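Local coordinates for protein CurJ (Moorea producens 3L, PDB 5TZ6) that probably removes water from polyketide intermediates in curacin biosynthesis, including by vinylogous dehydration, as a dehydratase domain captured here in an inactivated form with a bound hydroxy-enoic acid, at residues I225-V229 with F275-I279; N237-F243 with E296-P302; I154-C158 with L259-T263; P50-S56 with L213-D219. The protein carries 1 engineered substitution. All coordinates share one frame; numbering follows the deposited sequence.

Contact 1. Residues I225-V229 with F275-I279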
loop_
_atom_site.group_PDB
_atom_site.type_symbol
_atom_site.label_atom_id
_atom_site.label_comp_id
_atom_site.label_asym_id
_atom_site.label_seq_id
_atom_site.Cartn_x
_atom_site.Cartn_y
_atom_site.Cartn_z
ATOM N N ILE A 225 30.534 0.053 -20.856
ATOM C CA ILE A 225 31.884 0.145 -20.307
ATOM C C ILE A 225 32.674 -1.111 -20.619
ATOM O O ILE A 225 33.907 -1.063 -20.696
ATOM C CB ILE A 225 31.893 0.399 -18.785
ATOM C CG1 ILE A 225 31.816 -0.923 -18.024
ATOM C CG2 ILE A 225 30.776 1.356 -18.371
ATOM C CD1 ILE A 225 32.764 -0.982 -16.844
ATOM N N ILE A 226 31.991 -2.236 -20.828
ATOM C CA ILE A 226 32.695 -3.470 -21.141
ATOM C C ILE A 226 33.570 -3.275 -22.367
ATOM O O ILE A 226 34.611 -3.930 -22.509
ATOM C CB ILE A 226 31.687 -4.616 -21.354
ATOM C CG1 ILE A 226 31.021 -5.007 -20.032
ATOM C CG2 ILE A 226 32.362 -5.813 -22.031
ATOM C CD1 ILE A 226 32.002 -5.400 -18.943
ATOM N N ALA A 227 33.176 -2.367 -23.266
ATOM C CA ALA A 227 33.908 -2.163 -24.511
ATOM C C ALA A 227 35.260 -1.496 -24.308
ATOM O O ALA A 227 36.065 -1.476 -25.244
ATOM C CB ALA A 227 33.065 -1.338 -25.487
ATOM N N LEU A 228 35.539 -0.973 -23.119
ATOM C CA LEU A 228 36.840 -0.395 -22.823
ATOM C C LEU A 228 37.763 -1.353 -22.083
ATOM O O LEU A 228 38.877 -0.961 -21.727
ATOM C CB LEU A 228 36.671 0.886 -22.002
ATOM C CG LEU A 228 35.651 1.886 -22.538
ATOM C CD1 LEU A 228 35.427 2.997 -21.531
ATOM C CD2 LEU A 228 36.110 2.462 -23.871
ATOM N N VAL A 229 37.328 -2.590 -21.837
ATOM C CA VAL A 229 38.118 -3.545 -21.065
ATOM C C VAL A 229 38.156 -4.904 -21.757
ATOM O O VAL A 229 38.404 -5.931 -21.115
ATOM C CB VAL A 229 37.560 -3.675 -19.635
ATOM C CG1 VAL A 229 37.524 -2.317 -18.955
ATOM C CG2 VAL A 229 36.177 -4.285 -19.672
ATOM N N PHE A 275 36.809 0.440 -12.136
ATOM C CA PHE A 275 36.667 1.125 -13.411
ATOM C C PHE A 275 35.695 2.281 -13.223
ATOM O O PHE A 275 34.548 2.069 -12.804
ATOM C CB PHE A 275 36.176 0.184 -14.507
ATOM C CG PHE A 275 36.333 0.751 -15.881
ATOM C CD1 PHE A 275 35.322 1.503 -16.449
ATOM C CD2 PHE A 275 37.509 0.569 -16.587
ATOM C CE1 PHE A 275 35.472 2.044 -17.708
ATOM C CE2 PHE A 275 37.666 1.107 -17.844
ATOM C CZ PHE A 275 36.647 1.844 -18.408
ATOM N N LYS A 276 36.152 3.491 -13.547
ATOM C CA LYS A 276 35.380 4.713 -13.351
ATOM C C LYS A 276 35.083 5.367 -14.695
ATOM O O LYS A 276 35.960 5.459 -15.564
ATOM C CB LYS A 276 36.117 5.693 -12.435
ATOM C CG LYS A 276 36.472 5.118 -11.071
ATOM C CD LYS A 276 37.457 6.008 -10.323
ATOM C CE LYS A 276 37.633 5.535 -8.885
ATOM N NZ LYS A 276 38.483 6.463 -8.087
ATOM N N ALA A 277 33.843 5.825 -14.856
ATOM C CA ALA A 277 33.360 6.275 -16.152
ATOM C C ALA A 277 32.254 7.313 -15.995
ATOM O O ALA A 277 31.546 7.348 -14.984
ATOM C CB ALA A 277 32.834 5.094 -16.966
ATOM N N ASP A 278 32.124 8.159 -17.013
ATOM C CA ASP A 278 30.963 9.008 -17.222
ATOM C C ASP A 278 30.239 8.532 -18.476
ATOM O O ASP A 278 30.875 8.136 -19.465
ATOM C CB ASP A 278 31.363 10.479 -17.374
ATOM C CG ASP A 278 31.880 11.090 -16.074
ATOM O OD1 ASP A 278 31.376 10.722 -14.992
ATOM O OD2 ASP A 278 32.791 11.942 -16.136
ATOM N N ILE A 279 28.909 8.583 -18.434
ATOM C CA ILE A 279 28.067 8.074 -19.506
ATOM C C ILE A 279 27.020 9.118 -19.864
ATOM O O ILE A 279 26.508 9.834 -18.997
ATOM C CB ILE A 279 27.398 6.743 -19.100
ATOM C CG1 ILE A 279 28.453 5.769 -18.556
ATOM C CG2 ILE A 279 26.630 6.156 -20.271
ATOM C CD1 ILE A 279 27.881 4.553 -17.865
#
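F275 reaches off its strand into a cluster of three aliphatic side chains, I225, L228 and V229, carried by the turn that follows helix 215-223. Its CG stands opposite the backbone N (chi1 -166°), which swings the ring away from its own strand and in among the turn residues. L228 comes to the far end of the ring: CD1 lies 3.5 Å from F275 CZ, at the rim and near the ring plane, and the two side chains cross at about a right angle. V229 points back at the ring from the opposite direction, its CG1 3.6 Å from F275 CE2. I225 runs past the phenyl in the reverse direction and puts CD1 3.6 Å from F275 CD1. In I225, CG1 is wedged between the backbone N and the carbonyl carbon, and this chi1 of 87° sends CG1 and its CD1 to the ring, leaving CG2 to face I279 CD1 at 4.3 Å and A277 CB. The turn keeps its shape through two of its own backbone bonds, L228 N to I225 O (2.9 Å) and V229 N to I226 O (3.1 Å). The contact itself is purely apolar and almost wholly buried. It ties the exit of the hotdog helix to strand 274-282, which runs between strands 258-267 and 288-300; F240 of strand 239-250 also touches I225 and V229, and I226 packs against helix 164-173.

Contact 2. Residues N237-F243 with E296-P302. With 7OD ((2E,5R)-5-hydroxy-2-methylhept-2-enoic acid), chain C.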
loop_
_atom_site.group_PDB
_atom_site.type_symbol
_atom_site.label_atom_id
_atom_site.label_comp_id
_atom_site.label_asym_id
_atom_site.label_seq_id
_atom_site.Cartn_x
_atom_site.Cartn_y
_atom_site.Cartn_z
ATOM N N ASN A 237 37.182 -15.457 -14.624
ATOM C CA ASN A 237 35.917 -15.588 -13.907
ATOM C C ASN A 237 35.298 -14.241 -13.556
ATOM O O ASN A 237 34.106 -14.191 -13.226
ATOM C CB ASN A 237 36.091 -16.401 -12.626
ATOM C CG ASN A 237 36.242 -17.881 -12.894
ATOM O OD1 ASN A 237 35.885 -18.357 -13.968
ATOM N ND2 ASN A 237 36.752 -18.622 -11.913
ATOM N N GLU A 238 36.072 -13.158 -13.605
ATOM C CA GLU A 238 35.667 -11.865 -13.074
ATOM C C GLU A 238 35.366 -10.872 -14.188
ATOM O O GLU A 238 35.971 -10.908 -15.263
ATOM C CB GLU A 238 36.781 -11.269 -12.210
ATOM C CG GLU A 238 37.020 -11.946 -10.880
ATOM C CD GLU A 238 38.285 -11.439 -10.204
ATOM O OE1 GLU A 238 38.457 -11.686 -8.993
ATOM O OE2 GLU A 238 39.109 -10.789 -10.886
ATOM N N THR A 239 34.433 -9.968 -13.906
ATOM C CA THR A 239 34.192 -8.806 -14.745
ATOM C C THR A 239 33.879 -7.623 -13.842
ATOM O O THR A 239 33.666 -7.780 -12.636
ATOM C CB THR A 239 33.049 -9.060 -15.739
ATOM O OG1 THR A 239 32.964 -7.969 -16.664
ATOM C CG2 THR A 239 31.722 -9.231 -15.005
ATOM N N PHE A 240 33.849 -6.426 -14.429
ATOM C CA PHE A 240 33.496 -5.227 -13.674
ATOM C C PHE A 240 31.982 -5.190 -13.497
ATOM O O PHE A 240 31.240 -5.160 -14.481
ATOM C CB PHE A 240 33.996 -3.967 -14.383
ATOM C CG PHE A 240 35.497 -3.819 -14.379
ATOM C CD1 PHE A 240 36.162 -3.374 -13.247
ATOM C CD2 PHE A 240 36.245 -4.128 -15.507
ATOM C CE1 PHE A 240 37.544 -3.241 -13.235
ATOM C CE2 PHE A 240 37.628 -4.000 -15.502
ATOM C CZ PHE A 240 38.278 -3.555 -14.361
ATOM N N VAL A 241 31.527 -5.194 -12.250
ATOM C CA VAL A 241 30.098 -5.149 -11.950
ATOM C C VAL A 241 29.739 -3.769 -11.406
ATOM O O VAL A 241 30.520 -3.179 -10.646
ATOM C CB VAL A 241 29.697 -6.261 -10.972
ATOM C CG1 VAL A 241 28.188 -6.263 -10.770
ATOM C CG2 VAL A 241 30.163 -7.603 -11.507
ATOM N N PRO A 242 28.604 -3.198 -11.803
ATOM C CA PRO A 242 28.233 -1.872 -11.294
ATOM C C PRO A 242 28.180 -1.873 -9.777
ATOM O O PRO A 242 27.530 -2.720 -9.158
ATOM C CB PRO A 242 26.854 -1.631 -11.911
ATOM C CG PRO A 242 26.892 -2.412 -13.190
ATOM C CD PRO A 242 27.722 -3.642 -12.898
ATOM N N PHE A 243 28.847 -0.909 -9.187
ATOM C CA PHE A 243 29.020 -0.899 -7.745
ATOM C C PHE A 243 28.544 0.391 -7.091
ATOM O O PHE A 243 27.929 0.337 -6.021
ATOM C CB PHE A 243 30.497 -1.146 -7.425
ATOM C CG PHE A 243 30.817 -1.109 -5.960
ATOM C CD1 PHE A 243 31.168 0.083 -5.340
ATOM C CD2 PHE A 243 30.789 -2.274 -5.205
ATOM C CE1 PHE A 243 31.470 0.118 -3.988
ATOM C CE2 PHE A 243 31.090 -2.242 -3.844
ATOM C CZ PHE A 243 31.432 -1.045 -3.240
ATOM N N GLU A 296 31.069 3.779 -11.063
ATOM C CA GLU A 296 32.169 2.910 -10.668
ATOM C C GLU A 296 31.688 1.469 -10.681
ATOM O O GLU A 296 30.714 1.127 -9.990
ATOM C CB GLU A 296 32.725 3.257 -9.288
ATOM C CG GLU A 296 33.898 2.349 -8.912
ATOM C CD GLU A 296 34.518 2.671 -7.561
ATOM O OE1 GLU A 296 34.307 1.889 -6.610
ATOM O OE2 GLU A 296 35.216 3.702 -7.450
ATOM N N GLY A 297 32.366 0.643 -11.480
ATOM C CA GLY A 297 32.212 -0.799 -11.429
ATOM C C GLY A 297 33.456 -1.393 -10.792
ATOM O O GLY A 297 34.535 -0.794 -10.828
ATOM N N ARG A 298 33.308 -2.569 -10.197
ATOM C CA ARG A 298 34.422 -3.238 -9.542
ATOM C C ARG A 298 34.505 -4.677 -10.009
ATOM O O ARG A 298 33.478 -5.346 -10.167
ATOM C CB ARG A 298 34.298 -3.200 -8.021
ATOM C CG ARG A 298 34.411 -1.815 -7.449
ATOM C CD ARG A 298 34.665 -1.856 -5.964
ATOM N NE ARG A 298 34.719 -0.518 -5.395
ATOM C CZ ARG A 298 34.846 -0.271 -4.099
ATOM N NH1 ARG A 298 34.936 -1.274 -3.237
ATOM N NH2 ARG A 298 34.884 0.979 -3.664
ATOM N N LYS A 299 35.735 -5.148 -10.212
ATOM C CA LYS A 299 35.959 -6.531 -10.604
ATOM C C LYS A 299 35.321 -7.462 -9.586
ATOM O O LYS A 299 35.449 -7.259 -8.375
ATOM C CB LYS A 299 37.459 -6.810 -10.697
ATOM C CG LYS A 299 38.125 -6.306 -11.961
ATOM C CD LYS A 299 38.470 -7.450 -12.896
ATOM C CE LYS A 299 39.505 -7.028 -13.930
ATOM N NZ LYS A 299 39.862 -8.149 -14.846
ATOM N N ALA A 300 34.620 -8.480 -10.074
ATOM C CA ALA A 300 33.985 -9.421 -9.168
ATOM C C ALA A 300 33.571 -10.668 -9.932
ATOM O O ALA A 300 33.375 -10.642 -11.150
ATOM C CB ALA A 300 32.775 -8.796 -8.470
ATOM N N ASN A 301 33.452 -11.761 -9.193
ATOM C CA ASN A 301 32.889 -12.986 -9.730
ATOM C C ASN A 301 31.386 -12.960 -9.497
ATOM O O ASN A 301 30.955 -12.968 -8.336
ATOM C CB ASN A 301 33.505 -14.197 -9.056
ATOM C CG ASN A 301 33.064 -15.508 -9.683
ATOM O OD1 ASN A 301 31.909 -15.663 -10.087
ATOM N ND2 ASN A 301 33.985 -16.465 -9.755
ATOM N N PRO A 302 30.560 -12.923 -10.543
ATOM C CA PRO A 302 29.111 -12.797 -10.315
ATOM C C PRO A 302 28.551 -13.890 -9.432
ATOM O O PRO A 302 27.537 -13.665 -8.742
ATOM C CB PRO A 302 28.529 -12.857 -11.734
ATOM C CG PRO A 302 29.646 -12.366 -12.611
ATOM C CD PRO A 302 30.896 -12.928 -11.977
HETATM O OAB 7OD C . 26.078 -9.652 -12.051
HETATM C CAA 7OD C . 25.359 -8.816 -11.468
HETATM O OAI 7OD C . 24.890 -9.080 -10.337
HETATM C CAC 7OD C . 25.057 -7.468 -12.133
HETATM C CAK 7OD C . 24.170 -6.444 -11.408
HETATM C CAD 7OD C . 25.634 -7.140 -13.521
HETATM C CAE 7OD C . 25.304 -5.774 -14.146
HETATM C CAF 7OD C . 26.032 -5.433 -15.469
HETATM O OAH 7OD C . 25.110 -5.571 -16.555
HETATM C CAG 7OD C . 27.259 -6.308 -15.755
HETATM C CAJ 7OD C . 28.081 -5.628 -16.853
#
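T239 to F243 and E296 to A300 pair as antiparallel strands of a hotdog sheet, with T239-A300 and V241-R298 the hydrogen-bonded pairs and F240-K299 a non-hydrogen-bonded one. The backbone ladder has five bonds. The straightest is V241 N to R298 O (2.9 Å, 176° at the hydrogen), although its donor rises above the carbonyl plane; F243 N to E296 O lies in that plane. Among the aromatic contacts, the R298 guanidinium lies flat on F243, with CZ 3.8 Å from the ring centroid and planes 12° apart, a stacked cation-pi pair, and the arginine's CD adds a CH-pi contact to the same ring. K299, bent at chi2 (-107°), brings CG over a face of F240, 3.8 Å from that centroid. The charged contact, R298 NE to E296 OE1 at 2.7 Å, lies in the guanidinium plane and helps hold that group in rotation over the ring. An alanine in place of R298 would probably uncover this side of F243 and leave the E296 carboxylate without its salt-bridge mate. On the apolar side, V241 CG2 nears A300 CB, P242 CD is 3.5 Å from CAE of the bound acid, and V241 CG1 lies 3.6 Å from its CAC.

Contact 3. Residues I154-C158 with L259-T263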
loop_
_atom_site.group_PDB
_atom_site.type_symbol
_atom_site.label_atom_id
_atom_site.label_comp_id
_atom_site.label_asym_id
_atom_site.label_seq_id
_atom_site.Cartn_x
_atom_site.Cartn_y
_atom_site.Cartn_z
ATOM N N ILE A 154 31.773 13.627 -31.767
ATOM C CA ILE A 154 32.102 12.384 -31.080
ATOM C C ILE A 154 32.356 11.266 -32.080
ATOM O O ILE A 154 33.248 10.433 -31.883
ATOM C CB ILE A 154 30.992 12.017 -30.080
ATOM C CG1 ILE A 154 31.024 12.967 -28.878
ATOM C CG2 ILE A 154 31.138 10.574 -29.635
ATOM C CD1 ILE A 154 29.803 12.871 -27.983
ATOM N N GLN A 155 31.575 11.217 -33.160
ATOM C CA GLN A 155 31.813 10.214 -34.191
ATOM C C GLN A 155 33.185 10.358 -34.834
ATOM O O GLN A 155 33.629 9.429 -35.517
ATOM C CB GLN A 155 30.714 10.282 -35.253
ATOM C CG GLN A 155 29.457 9.524 -34.855
ATOM C CD GLN A 155 28.260 9.879 -35.707
ATOM O OE1 GLN A 155 27.121 9.595 -35.340
ATOM N NE2 GLN A 155 28.511 10.508 -36.847
ATOM N N ALA A 156 33.868 11.483 -34.621
ATOM C CA ALA A 156 35.217 11.687 -35.131
ATOM C C ALA A 156 36.276 11.105 -34.203
ATOM O O ALA A 156 37.262 10.527 -34.674
ATOM C CB ALA A 156 35.474 13.180 -35.348
ATOM N N ARG A 157 36.102 11.262 -32.889
ATOM C CA ARG A 157 37.038 10.679 -31.934
ATOM C C ARG A 157 36.884 9.168 -31.814
ATOM O O ARG A 157 37.846 8.486 -31.448
ATOM C CB ARG A 157 36.863 11.325 -30.558
ATOM C CG ARG A 157 37.283 12.784 -30.510
ATOM C CD ARG A 157 37.209 13.339 -29.104
ATOM N NE ARG A 157 35.857 13.262 -28.567
ATOM C CZ ARG A 157 35.389 14.060 -27.614
ATOM N NH1 ARG A 157 34.143 13.922 -27.181
ATOM N NH2 ARG A 157 36.167 15.003 -27.097
ATOM N N CYS A 158 35.710 8.632 -32.119
ATOM C CA CYS A 158 35.434 7.205 -31.986
ATOM C C CYS A 158 35.206 6.655 -33.385
ATOM O O CYS A 158 34.108 6.773 -33.937
ATOM C CB CYS A 158 34.220 6.965 -31.095
ATOM S SG CYS A 158 34.245 7.857 -29.527
ATOM N N LEU A 259 18.975 5.186 -30.107
ATOM C CA LEU A 259 19.629 6.114 -29.194
ATOM C C LEU A 259 21.138 5.974 -29.321
ATOM O O LEU A 259 21.647 4.978 -29.843
ATOM C CB LEU A 259 19.221 5.860 -27.736
ATOM C CG LEU A 259 17.731 5.826 -27.412
ATOM C CD1 LEU A 259 17.547 5.610 -25.921
ATOM C CD2 LEU A 259 17.031 7.103 -27.878
ATOM N N TRP A 260 21.856 6.983 -28.830
ATOM C CA TRP A 260 23.311 6.961 -28.818
ATOM C C TRP A 260 23.797 7.003 -27.378
ATOM O O TRP A 260 23.232 7.719 -26.548
ATOM C CB TRP A 260 23.899 8.139 -29.596
ATOM C CG TRP A 260 23.623 8.105 -31.073
ATOM C CD1 TRP A 260 22.644 8.787 -31.737
ATOM C CD2 TRP A 260 24.339 7.363 -32.069
ATOM N NE1 TRP A 260 22.704 8.511 -33.082
ATOM C CE2 TRP A 260 23.738 7.642 -33.312
ATOM C CE3 TRP A 260 25.432 6.491 -32.030
ATOM C CZ2 TRP A 260 24.190 7.081 -34.502
ATOM C CZ3 TRP A 260 25.881 5.938 -33.211
ATOM C CH2 TRP A 260 25.260 6.232 -34.432
ATOM N N CYS A 261 24.851 6.245 -27.085
ATOM C CA CYS A 261 25.415 6.169 -25.745
ATOM C C CYS A 261 26.914 6.423 -25.815
ATOM O O CYS A 261 27.657 5.609 -26.370
ATOM C CB CYS A 261 25.132 4.812 -25.104
ATOM S SG CYS A 261 25.875 4.662 -23.479
ATOM N N TYR A 262 27.361 7.526 -25.226
ATOM C CA TYR A 262 28.767 7.902 -25.201
ATOM C C TYR A 262 29.319 7.675 -23.803
ATOM O O TYR A 262 28.727 8.118 -22.821
ATOM C CB TYR A 262 28.944 9.361 -25.616
ATOM C CG TYR A 262 30.360 9.881 -25.511
ATOM C CD1 TYR A 262 31.395 9.285 -26.220
ATOM C CD2 TYR A 262 30.656 10.995 -24.728
ATOM C CE1 TYR A 262 32.689 9.765 -26.132
ATOM C CE2 TYR A 262 31.947 11.485 -24.638
ATOM C CZ TYR A 262 32.960 10.865 -25.341
ATOM O OH TYR A 262 34.247 11.346 -25.255
ATOM N N THR A 263 30.438 6.970 -23.715
ATOM C CA THR A 263 31.035 6.606 -22.440
ATOM C C THR A 263 32.517 6.928 -22.483
ATOM O O THR A 263 33.163 6.763 -23.522
ATOM C CB THR A 263 30.855 5.108 -22.125
ATOM O OG1 THR A 263 29.462 4.786 -22.032
ATOM C CG2 THR A 263 31.546 4.753 -20.817
#
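Helix 151-157 lies against the hotdog sheet on the face where W260 and Y262 project, and I154 and Y262 form the heart of this packing. I154 sets CD1 over a face of the Y262 ring, 4.0 Å from its centroid and offset toward the rim, a CH-pi contact, while CG2 touches Y262 CD1 at 3.7 Å. C158, where the helix ends, meets the same ring at its edge: SG is 4.2 Å from Y262 CE1 and near the ring plane, a sulfur-aromatic contact. R157 bends at chi3 (-60°) and brings a face of its guanidinium to the phenol oxygen, the two planes 10° apart. R157 NH1 comes to 3.2 Å from Y262 OH, but the angle is too poor for a hydrogen bond. That hydroxyl is bonded to E194, whose carboxylate is also a long, weak ion-pair partner of R157. Two residues earlier on the strand, W260 takes the extended Q155, whose OE1 stands over one face toward the rim, 3.9 Å from W260 CH2; the indole NE1 bonds to Q284. Strand 258-267 runs between strands 194-200 and 274-282. L259 and C261 face the other way, onto helix 215-223, so the strand is packed between two helices.

Contact 4. Residues P50-S56 with L213-D219. With 7OD ((2E,5R)-5-hydroxy-2-methylhept-2-enoic acid), chain C.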
loop_
_atom_site.group_PDB
_atom_site.type_symbol
_atom_site.label_atom_id
_atom_site.label_comp_id
_atom_site.label_asym_id
_atom_site.label_seq_id
_atom_site.Cartn_x
_atom_site.Cartn_y
_atom_site.Cartn_z
ATOM N N PRO A 50 19.363 -6.796 -12.155
ATOM C CA PRO A 50 20.535 -5.929 -12.039
ATOM C C PRO A 50 20.188 -4.587 -11.405
ATOM O O PRO A 50 19.027 -4.171 -11.353
ATOM C CB PRO A 50 20.991 -5.762 -13.491
ATOM C CG PRO A 50 19.734 -5.915 -14.288
ATOM C CD PRO A 50 18.914 -6.942 -13.557
ATOM N N GLY A 51 21.232 -3.908 -10.920
ATOM C CA GLY A 51 21.040 -2.598 -10.302
ATOM C C GLY A 51 20.315 -1.620 -11.213
ATOM O O GLY A 51 19.414 -0.890 -10.779
ATOM N N ALA A 52 20.717 -1.578 -12.484
ATOM C CA ALA A 52 20.065 -0.738 -13.485
ATOM C C ALA A 52 18.550 -0.824 -13.355
ATOM O O ALA A 52 17.843 0.185 -13.465
ATOM C CB ALA A 52 20.503 -1.151 -14.892
ATOM N N SER A 53 18.045 -2.027 -13.096
ATOM C CA SER A 53 16.609 -2.194 -12.928
ATOM C C SER A 53 16.103 -1.357 -11.766
ATOM O O SER A 53 15.089 -0.662 -11.884
ATOM C CB SER A 53 16.270 -3.665 -12.709
ATOM O OG SER A 53 14.905 -3.810 -12.352
ATOM N N HIS A 54 16.794 -1.420 -10.622
ATOM C CA HIS A 54 16.401 -0.601 -9.478
ATOM C C HIS A 54 16.450 0.885 -9.807
ATOM O O HIS A 54 15.645 1.662 -9.280
ATOM C CB HIS A 54 17.284 -0.930 -8.276
ATOM C CG HIS A 54 17.266 -2.382 -7.914
ATOM N ND1 HIS A 54 18.367 -3.198 -8.055
ATOM C CD2 HIS A 54 16.264 -3.173 -7.462
ATOM C CE1 HIS A 54 18.050 -4.427 -7.685
ATOM N NE2 HIS A 54 16.779 -4.438 -7.321
ATOM N N ILE A 55 17.376 1.299 -10.678
ATOM C CA ILE A 55 17.392 2.690 -11.126
ATOM C C ILE A 55 16.108 3.019 -11.880
ATOM O O ILE A 55 15.446 4.031 -11.615
ATOM C CB ILE A 55 18.643 2.963 -11.979
ATOM C CG1 ILE A 55 19.906 2.730 -11.138
ATOM C CG2 ILE A 55 18.583 4.347 -12.613
ATOM C CD1 ILE A 55 21.141 3.402 -11.676
ATOM N N SER A 56 15.733 2.163 -12.830
ATOM C CA SER A 56 14.481 2.371 -13.553
ATOM C C SER A 56 13.287 2.405 -12.596
ATOM O O SER A 56 12.362 3.216 -12.760
ATOM C CB SER A 56 14.335 1.279 -14.618
ATOM O OG SER A 56 13.043 1.263 -15.187
ATOM N N LEU A 213 12.736 5.085 -18.255
ATOM C CA LEU A 213 13.839 4.392 -18.910
ATOM C C LEU A 213 13.705 2.912 -18.606
ATOM O O LEU A 213 13.768 2.511 -17.440
ATOM C CB LEU A 213 15.205 4.902 -18.444
ATOM C CG LEU A 213 15.680 6.270 -18.917
ATOM C CD1 LEU A 213 17.109 6.493 -18.462
ATOM C CD2 LEU A 213 15.571 6.379 -20.431
ATOM N N HIS A 214 13.514 2.111 -19.646
ATOM C CA HIS A 214 13.342 0.682 -19.461
ATOM C C HIS A 214 14.548 0.103 -18.725
ATOM O O HIS A 214 15.689 0.508 -18.983
ATOM C CB HIS A 214 13.165 -0.010 -20.812
ATOM C CG HIS A 214 12.528 -1.363 -20.719
ATOM N ND1 HIS A 214 13.236 -2.497 -20.389
ATOM C CD2 HIS A 214 11.249 -1.762 -20.921
ATOM C CE1 HIS A 214 12.420 -3.538 -20.385
ATOM N NE2 HIS A 214 11.208 -3.119 -20.707
ATOM N N PRO A 215 14.337 -0.804 -17.775
ATOM C CA PRO A 215 15.492 -1.406 -17.088
ATOM C C PRO A 215 16.568 -1.878 -18.053
ATOM O O PRO A 215 17.760 -1.641 -17.803
ATOM C CB PRO A 215 14.870 -2.564 -16.301
ATOM C CG PRO A 215 13.424 -2.201 -16.132
ATOM C CD PRO A 215 13.045 -1.324 -17.294
ATOM N N THR A 216 16.180 -2.510 -19.168
ATOM C CA THR A 216 17.166 -3.058 -20.095
ATOM C C THR A 216 17.958 -1.963 -20.796
ATOM O O THR A 216 19.114 -2.184 -21.177
ATOM C CB THR A 216 16.491 -3.962 -21.133
ATOM O OG1 THR A 216 15.514 -3.220 -21.879
ATOM C CG2 THR A 216 15.819 -5.148 -20.456
ATOM N N LEU A 217 17.367 -0.780 -20.976
ATOM C CA LEU A 217 18.117 0.323 -21.573
ATOM C C LEU A 217 19.187 0.841 -20.615
ATOM O O LEU A 217 20.342 1.055 -21.012
ATOM C CB LEU A 217 17.154 1.441 -21.973
ATOM C CG LEU A 217 17.784 2.725 -22.506
ATOM C CD1 LEU A 217 18.684 2.424 -23.698
ATOM C CD2 LEU A 217 16.698 3.720 -22.879
ATOM N N VAL A 218 18.824 1.017 -19.342
ATOM C CA VAL A 218 19.799 1.412 -18.327
ATOM C C VAL A 218 20.930 0.395 -18.256
ATOM O O VAL A 218 22.123 0.754 -18.243
ATOM C CB VAL A 218 19.098 1.578 -16.966
ATOM C CG1 VAL A 218 20.102 1.926 -15.872
ATOM C CG2 VAL A 218 18.021 2.654 -17.064
ATOM N N ASP A 219 20.576 -0.894 -18.256
ATOM C CA ASP A 219 21.614 -1.909 -18.203
ATOM C C ASP A 219 22.520 -1.819 -19.416
ATOM O O ASP A 219 23.744 -1.882 -19.282
ATOM C CB ASP A 219 21.011 -3.303 -18.099
ATOM C CG ASP A 219 22.029 -4.329 -17.649
ATOM O OD1 ASP A 219 22.344 -4.355 -16.441
ATOM O OD2 ASP A 219 22.528 -5.094 -18.507
HETATM O OAB 7OD C . 26.078 -9.652 -12.051
HETATM C CAA 7OD C . 25.359 -8.816 -11.468
HETATM O OAI 7OD C . 24.890 -9.080 -10.337
HETATM C CAC 7OD C . 25.057 -7.468 -12.133
HETATM C CAK 7OD C . 24.170 -6.444 -11.408
HETATM C CAD 7OD C . 25.634 -7.140 -13.521
HETATM C CAE 7OD C . 25.304 -5.774 -14.146
HETATM C CAF 7OD C . 26.032 -5.433 -15.469
HETATM O OAH 7OD C . 25.110 -5.571 -16.555
HETATM C CAG 7OD C . 27.259 -6.308 -15.755
HETATM C CAJ 7OD C . 28.081 -5.628 -16.853
#
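Residues 51-56 and 215-219, the first turns of helices 51-65 and 215-223, cross with segment axes 7.8 Å apart and N-to-C directions at 127°. The backbones come close: the CA atoms of S53 and P215 are 4.4 Å apart. Small side chains make room for this. A52 puts its CB 3.3 Å from V218 CG1 and also rests on the backbone at D219; a V218 chi1 of 177° turns CG1 onto A52. P215 lays its ring against S53 and S56. S56 supplies the polar link, donating from OG to L213 O at 2.7 Å, nearly in line with the C=O, and so satisfying a buried carbonyl just ahead of the second helix. An alanine here would probably leave the L213 carbonyl without its donor and P215 less firmly packed. H214 caps that helix, its ND1 accepting from T216 N (3.2 Å) close to the imidazole plane. H214, P215 and D219 form the HPxxxD signature of polyketide dehydratases. D219 OD1 lies 3.5 Å from P50 CB and accepts the ligand hydroxyl OAH at 3.0 Å, while Q223 holds OD2. P50 CA meets the ligand methyl CAK at 3.7 Å. The packing thus sets D219, from one hotdog, beside P50 and F41, evidently the engineered site, of the other; its grip on the 5-hydroxyl, the group a vinylogous dehydration would expel, is consistent with a role in that step.

In the fold
The centre of contact 4 is about 3 Å from the centre of the chain; wholly buried, it joins the two hotdog halves helix to helix, while the other three stay within the second half. Contacts 1, 2 and 3 share one run of neighbouring strands: 288-300 in contact 2, 274-282 in contact 1, 258-267 in contact 3. Contact 1 is buried and purely apolar; contact 2 is a partly exposed strand ladder with charge stacked on a ring; contact 3, its centre about 19 Å from the chain's centre, mixes a buried tyrosine with exposed Q155 and R157. F275 N meets G297 O, linking contacts 1 and 2. Contacts 2 and 4 both line the ligand: contact 2 offers mainly apolar carbons, contact 4 adds the hydroxyl acceptor to P50.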